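Local coordinates for protein ubiquitin-conjugating enzyme (Plasmodium falciparum 3D7, PDB 2H2Y) that probably acts as a ubiquitin-conjugating (E2) enzyme that passes ubiquitin on to target proteins, the chain here being the conjugating domain of a longer protein, at residues 40-45 / 52-57; 71-76 / 84-89. All coordinates share one frame; numbering follows the deposited sequence.

Interaction 1. Residues 40-45 / 52-57; sequences CTIDVH and WIVQYV
T41 and Q55 pair in the hydrogen-bonded sense of an antiparallel sheet: T41 N donates to Q55 O at 3.1 Å, while the return bond from Q55 N to T41 O is weak. Two residues further along, I53 N donates to D43 O at 3.2 Å, but the pairing is loose, the D43 N to I53 O bond being weak and bent. The short strand axes run at 160° to each other.

Apolar contacts gather on the face that carries C40, I42, V44, W52, V54 and Y56. V44 CG1 sits over the indole of W52, 3.7 Å from the centroid of its five-membered ring and 23° off the normal, a CH-pi contact. I42 reaches the benzo end of the same indole obliquely: with CG1 anti to the backbone N (chi1 -166°) and the chain extended to CD1, that methyl comes 3.6 Å from W52 CE3. C40 divides its contacts, CB lying 3.7 Å from V54 CG1 and SG 3.9 Å from Y56 CD1, an oblique sulfur-aromatic approach.

This face is covered by helix 21-34, whose F32 touches I42 and V54, and by helix 119-130, whose I127 meets C40 and Y56. The arrangement is the N-terminal beta hairpin of the E2 (UBC) fold, lying next to the helix that precedes it in sequence.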
ATOM      1  N   CYS A  40      -5.420  -6.609  -5.637  1.00 27.95           N
ATOM      2  CA  CYS A  40      -5.399  -5.193  -5.286  1.00 27.21           C
ATOM      3  C   CYS A  40      -5.465  -4.345  -6.547  1.00 27.49           C
ATOM      4  O   CYS A  40      -5.047  -4.775  -7.613  1.00 29.16           O
ATOM      5  CB  CYS A  40      -4.115  -4.824  -4.546  1.00 26.46           C
ATOM      6  SG  CYS A  40      -3.820  -5.747  -3.066  1.00 28.72           S
ATOM      7  N   THR A  41      -6.003  -3.142  -6.415  1.00 27.47           N
ATOM      8  CA  THR A  41      -6.073  -2.193  -7.516  1.00 28.50           C
ATOM      9  C   THR A  41      -5.496  -0.936  -6.888  1.00 31.69           C
ATOM     10  O   THR A  41      -5.113  -0.959  -5.715  1.00 33.89           O
ATOM     11  CB  THR A  41      -7.521  -1.930  -7.974  1.00 26.55           C
ATOM     12  OG1 THR A  41      -8.345  -1.638  -6.837  1.00 25.33           O
ATOM     13  CG2 THR A  41      -8.067  -3.142  -8.714  1.00 22.31           C
ATOM     14  N   ILE A  42      -5.415   0.159  -7.632  1.00 32.88           N
ATOM     15  CA  ILE A  42      -4.851   1.357  -7.034  1.00 34.35           C
ATOM     16  C   ILE A  42      -5.375   2.658  -7.615  1.00 36.13           C
ATOM     17  O   ILE A  42      -6.023   2.679  -8.656  1.00 36.33           O
ATOM     18  CB  ILE A  42      -3.314   1.349  -7.153  1.00 31.73           C
ATOM     19  CG1 ILE A  42      -2.713   2.417  -6.239  1.00 31.45           C
ATOM     20  CG2 ILE A  42      -2.912   1.595  -8.594  1.00 27.66           C
ATOM     21  CD1 ILE A  42      -1.205   2.403  -6.176  1.00 34.43           C
ATOM     22  N   ASP A  43      -5.102   3.747  -6.914  1.00 39.37           N
ATOM     23  CA  ASP A  43      -5.508   5.058  -7.369  1.00 41.88           C
ATOM     24  C   ASP A  43      -4.840   6.101  -6.510  1.00 42.21           C
ATOM     25  O   ASP A  43      -5.030   6.118  -5.300  1.00 42.88           O
ATOM     26  CB  ASP A  43      -7.018   5.222  -7.293  1.00 43.87           C
ATOM     27  CG  ASP A  43      -7.466   6.565  -7.817  1.00 47.72           C
ATOM     28  OD1 ASP A  43      -6.870   7.034  -8.816  1.00 47.38           O
ATOM     29  OD2 ASP A  43      -8.408   7.149  -7.239  1.00 49.10           O
ATOM     30  N   VAL A  44      -4.043   6.965  -7.128  1.00 44.22           N
ATOM     31  CA  VAL A  44      -3.365   7.998  -6.366  1.00 45.88           C
ATOM     32  C   VAL A  44      -4.126   9.304  -6.449  1.00 46.03           C
ATOM     33  O   VAL A  44      -4.880   9.553  -7.391  1.00 46.58           O
ATOM     34  CB  VAL A  44      -1.909   8.231  -6.842  1.00 45.13           C
ATOM     35  CG1 VAL A  44      -1.185   6.906  -6.958  1.00 45.99           C
ATOM     36  CG2 VAL A  44      -1.895   8.974  -8.153  1.00 47.09           C
ATOM     37  N   HIS A  45      -3.928  10.126  -5.432  1.00 48.96           N
ATOM     38  CA  HIS A  45      -4.574  11.417  -5.339  1.00 51.14           C
ATOM     39  C   HIS A  45      -4.122  12.282  -6.509  1.00 52.04           C
ATOM     40  O   HIS A  45      -2.933  12.324  -6.848  1.00 52.60           O
ATOM     41  CB  HIS A  45      -4.181  12.080  -4.019  1.00 53.02           C
ATOM     42  CG  HIS A  45      -4.943  13.329  -3.717  1.00 57.31           C
ATOM     43  ND1 HIS A  45      -5.122  14.333  -4.644  1.00 58.94           N
ATOM     44  CD2 HIS A  45      -5.559  13.745  -2.586  1.00 58.84           C
ATOM     45  CE1 HIS A  45      -5.818  15.315  -4.098  1.00 60.53           C
ATOM     46  NE2 HIS A  45      -6.096  14.983  -2.848  1.00 60.20           N
ATOM     47  N   TRP A  52      -1.651   7.555  -1.707  1.00 37.17           N
ATOM     48  CA  TRP A  52      -2.191   6.435  -2.474  1.00 35.20           C
ATOM     49  C   TRP A  52      -3.287   5.737  -1.671  1.00 33.49           C
ATOM     50  O   TRP A  52      -3.300   5.777  -0.441  1.00 32.39           O
ATOM     51  CB  TRP A  52      -1.130   5.371  -2.766  1.00 34.61           C
ATOM     52  CG  TRP A  52       0.068   5.776  -3.545  1.00 35.22           C
ATOM     53  CD1 TRP A  52       0.427   7.035  -3.929  1.00 34.45           C
ATOM     54  CD2 TRP A  52       1.129   4.908  -3.960  1.00 36.15           C
ATOM     55  NE1 TRP A  52       1.653   7.005  -4.552  1.00 35.76           N
ATOM     56  CE2 TRP A  52       2.107   5.712  -4.584  1.00 36.10           C
ATOM     57  CE3 TRP A  52       1.352   3.526  -3.858  1.00 34.46           C
ATOM     58  CZ2 TRP A  52       3.294   5.179  -5.106  1.00 35.39           C
ATOM     59  CZ3 TRP A  52       2.531   2.997  -4.376  1.00 34.97           C
ATOM     60  CH2 TRP A  52       3.487   3.825  -4.992  1.00 35.29           C
ATOM     61  N   ILE A  53      -4.198   5.084  -2.384  1.00 32.09           N
ATOM     62  CA  ILE A  53      -5.265   4.323  -1.761  1.00 30.30           C
ATOM     63  C   ILE A  53      -5.405   3.036  -2.544  1.00 29.90           C
ATOM     64  O   ILE A  53      -5.832   3.039  -3.698  1.00 30.07           O
ATOM     65  CB  ILE A  53      -6.610   5.066  -1.767  1.00 29.97           C
ATOM     66  CG1 ILE A  53      -6.589   6.164  -0.706  1.00 32.21           C
ATOM     67  CG2 ILE A  53      -7.740   4.095  -1.466  1.00 27.66           C
ATOM     68  CD1 ILE A  53      -7.904   6.905  -0.558  1.00 33.09           C
ATOM     69  N   VAL A  54      -5.009   1.939  -1.914  1.00 29.58           N
ATOM     70  CA  VAL A  54      -5.091   0.633  -2.535  1.00 28.98           C
ATOM     71  C   VAL A  54      -6.381  -0.020  -2.051  1.00 29.40           C
ATOM     72  O   VAL A  54      -6.797   0.191  -0.914  1.00 29.93           O
ATOM     73  CB  VAL A  54      -3.882  -0.232  -2.118  1.00 27.84           C
ATOM     74  CG1 VAL A  54      -3.973  -1.609  -2.751  1.00 26.80           C
ATOM     75  CG2 VAL A  54      -2.594   0.458  -2.527  1.00 26.96           C
ATOM     76  N   GLN A  55      -7.035  -0.788  -2.907  1.00 28.59           N
ATOM     77  CA  GLN A  55      -8.247  -1.454  -2.479  1.00 30.92           C
ATOM     78  C   GLN A  55      -7.989  -2.928  -2.678  1.00 31.12           C
ATOM     79  O   GLN A  55      -7.673  -3.358  -3.784  1.00 28.94           O
ATOM     80  CB  GLN A  55      -9.456  -1.013  -3.305  1.00 31.66           C
ATOM     81  CG  GLN A  55     -10.771  -1.557  -2.772  1.00 34.10           C
ATOM     82  CD  GLN A  55     -11.972  -1.205  -3.636  1.00 35.82           C
ATOM     83  OE1 GLN A  55     -12.309  -0.036  -3.810  1.00 36.74           O
ATOM     84  NE2 GLN A  55     -12.627  -2.226  -4.179  1.00 37.70           N
ATOM     85  N   TYR A  56      -8.121  -3.688  -1.594  1.00 32.64           N
ATOM     86  CA  TYR A  56      -7.881  -5.123  -1.588  1.00 32.98           C
ATOM     87  C   TYR A  56      -9.156  -5.942  -1.412  1.00 34.37           C
ATOM     88  O   TYR A  56      -9.835  -5.820  -0.404  1.00 35.95           O
ATOM     89  CB  TYR A  56      -6.906  -5.464  -0.460  1.00 33.19           C
ATOM     90  CG  TYR A  56      -6.853  -6.932  -0.132  1.00 33.45           C
ATOM     91  CD1 TYR A  56      -6.508  -7.864  -1.106  1.00 32.30           C
ATOM     92  CD2 TYR A  56      -7.182  -7.396   1.137  1.00 32.53           C
ATOM     93  CE1 TYR A  56      -6.498  -9.222  -0.828  1.00 30.80           C
ATOM     94  CE2 TYR A  56      -7.174  -8.759   1.425  1.00 32.62           C
ATOM     95  CZ  TYR A  56      -6.833  -9.664   0.429  1.00 31.83           C
ATOM     96  OH  TYR A  56      -6.852 -11.014   0.675  1.00 32.43           O
ATOM     97  N   VAL A  57      -9.466  -6.788  -2.390  1.00 33.52           N
ATOM     98  CA  VAL A  57     -10.655  -7.633  -2.342  1.00 32.13           C
ATOM     99  C   VAL A  57     -10.271  -9.000  -1.792  1.00 32.57           C
ATOM    100  O   VAL A  57      -9.596  -9.780  -2.470  1.00 32.91           O
ATOM    101  CB  VAL A  57     -11.257  -7.820  -3.744  1.00 30.84           C
ATOM    102  CG1 VAL A  57     -12.437  -8.755  -3.678  1.00 28.32           C
ATOM    103  CG2 VAL A  57     -11.680  -6.478  -4.312  1.00 28.74           C
TER

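Interaction 2. Residues 71-76 / 84-89; sequences IKIIFP and PIVYFL
K72 lies alongside Y87 on one face of an antiparallel beta hairpin, formed by strands 68-74 and 85-88 of the four-stranded sheet of the UBC fold. K72, I71 and I85 lose the most surface to the contact.

The backbone of K72 is held twice: its N donates to Y87 O at 2.8 Å, and its O accepts from Y87 N. Its aliphatic chain then runs beside the phenol, CD coming 3.4 Å from Y87 OH, while L89 crosses it with CD2 3.6 Å from K72 CB. The side chain of K72 thus takes part through its methylenes. Y87 CG stands between its own backbone N and carbonyl carbon (chi1 51°), which keeps the ring beside the K72 side chain, with I85 CG2 of its own strand at the ring edge.

I71 occupies the other face, which it shares with I73, V86 and F88. Its CG1 lies 3.4 Å from F88 CE1, the two side chains running side by side, and its CG2 meets V86 CG1 at 3.6 Å. Helix 119-130 touches this face through I73, which meets I119, and F88, which meets I126.

I85 closes the ladder toward the turn. Two backbone bonds join it to I74, one from each N to the other's O, and both are fairly straight. Its CB packs against I74 CB, and a chi2 of 67° turns CD1 toward P76, to within 3.7 Å of P76 CD.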
ATOM      1  N   ILE A  71      -6.694   0.377   1.843  1.00 31.14           N
ATOM      2  CA  ILE A  71      -5.468   0.632   2.596  1.00 29.87           C
ATOM      3  C   ILE A  71      -4.835   1.919   2.075  1.00 29.84           C
ATOM      4  O   ILE A  71      -4.408   1.974   0.924  1.00 32.29           O
ATOM      5  CB  ILE A  71      -4.443  -0.500   2.395  1.00 29.06           C
ATOM      6  CG1 ILE A  71      -5.061  -1.849   2.762  1.00 27.34           C
ATOM      7  CG2 ILE A  71      -3.199  -0.220   3.219  1.00 27.42           C
ATOM      8  CD1 ILE A  71      -4.102  -3.015   2.617  1.00 25.70           C
ATOM      9  N   LYS A  72      -4.776   2.955   2.901  1.00 29.02           N
ATOM     10  CA  LYS A  72      -4.178   4.214   2.471  1.00 28.55           C
ATOM     11  C   LYS A  72      -2.684   4.244   2.759  1.00 28.74           C
ATOM     12  O   LYS A  72      -2.204   3.627   3.717  1.00 28.88           O
ATOM     13  CB  LYS A  72      -4.849   5.411   3.152  1.00 29.61           C
ATOM     14  CG  LYS A  72      -4.153   6.723   2.858  1.00 30.51           C
ATOM     15  CD  LYS A  72      -4.938   7.927   3.350  1.00 33.63           C
ATOM     16  CE  LYS A  72      -6.185   8.161   2.516  1.00 35.19           C
ATOM     17  NZ  LYS A  72      -6.810   9.483   2.820  1.00 37.59           N
ATOM     18  N   ILE A  73      -1.958   4.968   1.916  1.00 29.13           N
ATOM     19  CA  ILE A  73      -0.515   5.096   2.037  1.00 27.85           C
ATOM     20  C   ILE A  73      -0.119   6.570   1.939  1.00 28.73           C
ATOM     21  O   ILE A  73      -0.414   7.238   0.944  1.00 29.79           O
ATOM     22  CB  ILE A  73       0.191   4.310   0.912  1.00 25.24           C
ATOM     23  CG1 ILE A  73      -0.273   2.853   0.928  1.00 20.67           C
ATOM     24  CG2 ILE A  73       1.693   4.410   1.076  1.00 23.19           C
ATOM     25  CD1 ILE A  73       0.278   2.020  -0.192  1.00 20.83           C
ATOM     26  N   ILE A  74       0.536   7.074   2.979  1.00 29.39           N
ATOM     27  CA  ILE A  74       0.980   8.459   2.999  1.00 30.58           C
ATOM     28  C   ILE A  74       2.497   8.450   3.032  1.00 32.07           C
ATOM     29  O   ILE A  74       3.099   7.912   3.962  1.00 32.04           O
ATOM     30  CB  ILE A  74       0.496   9.207   4.255  1.00 31.37           C
ATOM     31  CG1 ILE A  74      -1.031   9.254   4.309  1.00 30.36           C
ATOM     32  CG2 ILE A  74       1.058  10.615   4.250  1.00 30.57           C
ATOM     33  CD1 ILE A  74      -1.665  10.082   3.216  1.00 32.29           C
ATOM     34  N   PHE A  75       3.114   9.038   2.012  1.00 34.07           N
ATOM     35  CA  PHE A  75       4.568   9.102   1.928  1.00 35.47           C
ATOM     36  C   PHE A  75       5.002  10.409   2.548  1.00 36.94           C
ATOM     37  O   PHE A  75       4.740  11.482   2.006  1.00 38.21           O
ATOM     38  CB  PHE A  75       5.028   9.046   0.467  1.00 32.40           C
ATOM     39  CG  PHE A  75       4.764   7.731  -0.206  1.00 30.72           C
ATOM     40  CD1 PHE A  75       5.688   6.694  -0.123  1.00 30.73           C
ATOM     41  CD2 PHE A  75       3.592   7.527  -0.926  1.00 29.35           C
ATOM     42  CE1 PHE A  75       5.446   5.471  -0.752  1.00 32.74           C
ATOM     43  CE2 PHE A  75       3.338   6.312  -1.559  1.00 30.49           C
ATOM     44  CZ  PHE A  75       4.268   5.280  -1.473  1.00 31.48           C
ATOM     45  N   PRO A  76       5.654  10.343   3.710  1.00 39.02           N
ATOM     46  CA  PRO A  76       6.115  11.553   4.390  1.00 41.17           C
ATOM     47  C   PRO A  76       7.138  12.370   3.606  1.00 43.48           C
ATOM     48  O   PRO A  76       7.483  12.033   2.470  1.00 43.43           O
ATOM     49  CB  PRO A  76       6.660  11.021   5.714  1.00 42.18           C
ATOM     50  CG  PRO A  76       7.015   9.592   5.406  1.00 42.02           C
ATOM     51  CD  PRO A  76       5.889   9.147   4.531  1.00 39.96           C
ATOM     52  N   PRO A  84       6.691   4.721   4.979  1.00 34.91           N
ATOM     53  CA  PRO A  84       5.446   5.338   4.533  1.00 33.76           C
ATOM     54  C   PRO A  84       4.416   5.070   5.625  1.00 33.39           C
ATOM     55  O   PRO A  84       4.496   4.053   6.317  1.00 34.08           O
ATOM     56  CB  PRO A  84       5.131   4.575   3.258  1.00 34.27           C
ATOM     57  CG  PRO A  84       5.642   3.209   3.565  1.00 33.56           C
ATOM     58  CD  PRO A  84       6.987   3.511   4.190  1.00 33.70           C
ATOM     59  N   ILE A  85       3.471   5.989   5.798  1.00 32.97           N
ATOM     60  CA  ILE A  85       2.420   5.824   6.792  1.00 31.40           C
ATOM     61  C   ILE A  85       1.336   4.985   6.109  1.00 30.27           C
ATOM     62  O   ILE A  85       0.664   5.452   5.192  1.00 30.20           O
ATOM     63  CB  ILE A  85       1.853   7.202   7.234  1.00 32.78           C
ATOM     64  CG1 ILE A  85       2.791   7.865   8.248  1.00 33.21           C
ATOM     65  CG2 ILE A  85       0.496   7.032   7.873  1.00 32.54           C
ATOM     66  CD1 ILE A  85       4.120   8.278   7.697  1.00 36.92           C
ATOM     67  N   VAL A  86       1.184   3.742   6.550  1.00 30.06           N
ATOM     68  CA  VAL A  86       0.212   2.828   5.953  1.00 31.65           C
ATOM     69  C   VAL A  86      -0.811   2.321   6.965  1.00 33.15           C
ATOM     70  O   VAL A  86      -0.455   1.928   8.079  1.00 36.07           O
ATOM     71  CB  VAL A  86       0.937   1.607   5.305  1.00 29.15           C
ATOM     72  CG1 VAL A  86      -0.069   0.616   4.752  1.00 30.43           C
ATOM     73  CG2 VAL A  86       1.857   2.085   4.194  1.00 30.11           C
ATOM     74  N   TYR A  87      -2.080   2.312   6.564  1.00 32.02           N
ATOM     75  CA  TYR A  87      -3.157   1.856   7.430  1.00 31.81           C
ATOM     76  C   TYR A  87      -4.444   1.695   6.642  1.00 32.03           C
ATOM     77  O   TYR A  87      -4.590   2.253   5.565  1.00 32.53           O
ATOM     78  CB  TYR A  87      -3.373   2.867   8.548  1.00 31.87           C
ATOM     79  CG  TYR A  87      -3.528   4.280   8.043  1.00 33.60           C
ATOM     80  CD1 TYR A  87      -4.762   4.761   7.602  1.00 32.40           C
ATOM     81  CD2 TYR A  87      -2.434   5.134   7.981  1.00 33.00           C
ATOM     82  CE1 TYR A  87      -4.896   6.058   7.115  1.00 32.73           C
ATOM     83  CE2 TYR A  87      -2.563   6.427   7.494  1.00 34.83           C
ATOM     84  CZ  TYR A  87      -3.789   6.879   7.062  1.00 34.21           C
ATOM     85  OH  TYR A  87      -3.880   8.148   6.553  1.00 36.30           O
ATOM     86  N   PHE A  88      -5.375   0.932   7.201  1.00 31.75           N
ATOM     87  CA  PHE A  88      -6.665   0.675   6.581  1.00 30.67           C
ATOM     88  C   PHE A  88      -7.609   1.856   6.751  1.00 31.61           C
ATOM     89  O   PHE A  88      -7.547   2.578   7.744  1.00 32.12           O
ATOM     90  CB  PHE A  88      -7.300  -0.563   7.207  1.00 30.41           C
ATOM     91  CG  PHE A  88      -6.676  -1.862   6.775  1.00 27.46           C
ATOM     92  CD1 PHE A  88      -7.067  -2.472   5.593  1.00 25.97           C
ATOM     93  CD2 PHE A  88      -5.738  -2.497   7.582  1.00 27.03           C
ATOM     94  CE1 PHE A  88      -6.538  -3.702   5.221  1.00 27.79           C
ATOM     95  CE2 PHE A  88      -5.201  -3.726   7.224  1.00 27.14           C
ATOM     96  CZ  PHE A  88      -5.600  -4.333   6.043  1.00 29.33           C
ATOM     97  N   LEU A  89      -8.496   2.033   5.778  1.00 31.96           N
ATOM     98  CA  LEU A  89      -9.458   3.117   5.804  1.00 33.22           C
ATOM     99  C   LEU A  89     -10.812   2.658   6.302  1.00 36.07           C
ATOM    100  O   LEU A  89     -11.029   1.472   6.556  1.00 35.94           O
ATOM    101  CB  LEU A  89      -9.635   3.698   4.408  1.00 33.01           C
ATOM    102  CG  LEU A  89      -8.475   4.479   3.816  1.00 32.70           C
ATOM    103  CD1 LEU A  89      -8.910   5.098   2.505  1.00 32.82           C
ATOM    104  CD2 LEU A  89      -8.056   5.564   4.791  1.00 34.15           C
TER

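Overall arrangement
From the N terminus, helix 21-34 leads into strand 40-44, and interaction 1 closes the first loop when the chain returns along 52-57. Interaction 2 opens only afterwards, at 71-76, and closes a second loop at 84-89; the two hairpins therefore follow in series, neither nested nor crossed. They meet where strands 51-57 and 68-74 lie side by side, with probable backbone hydrogen bonds from I71 N to V54 O and from I73 N to W52 O, and an edge-to-face contact between the rings of W52 and F75. The result is one meandering sheet, with 40-44 and 85-88 outermost; the last helix, 119-130, touches both interactions.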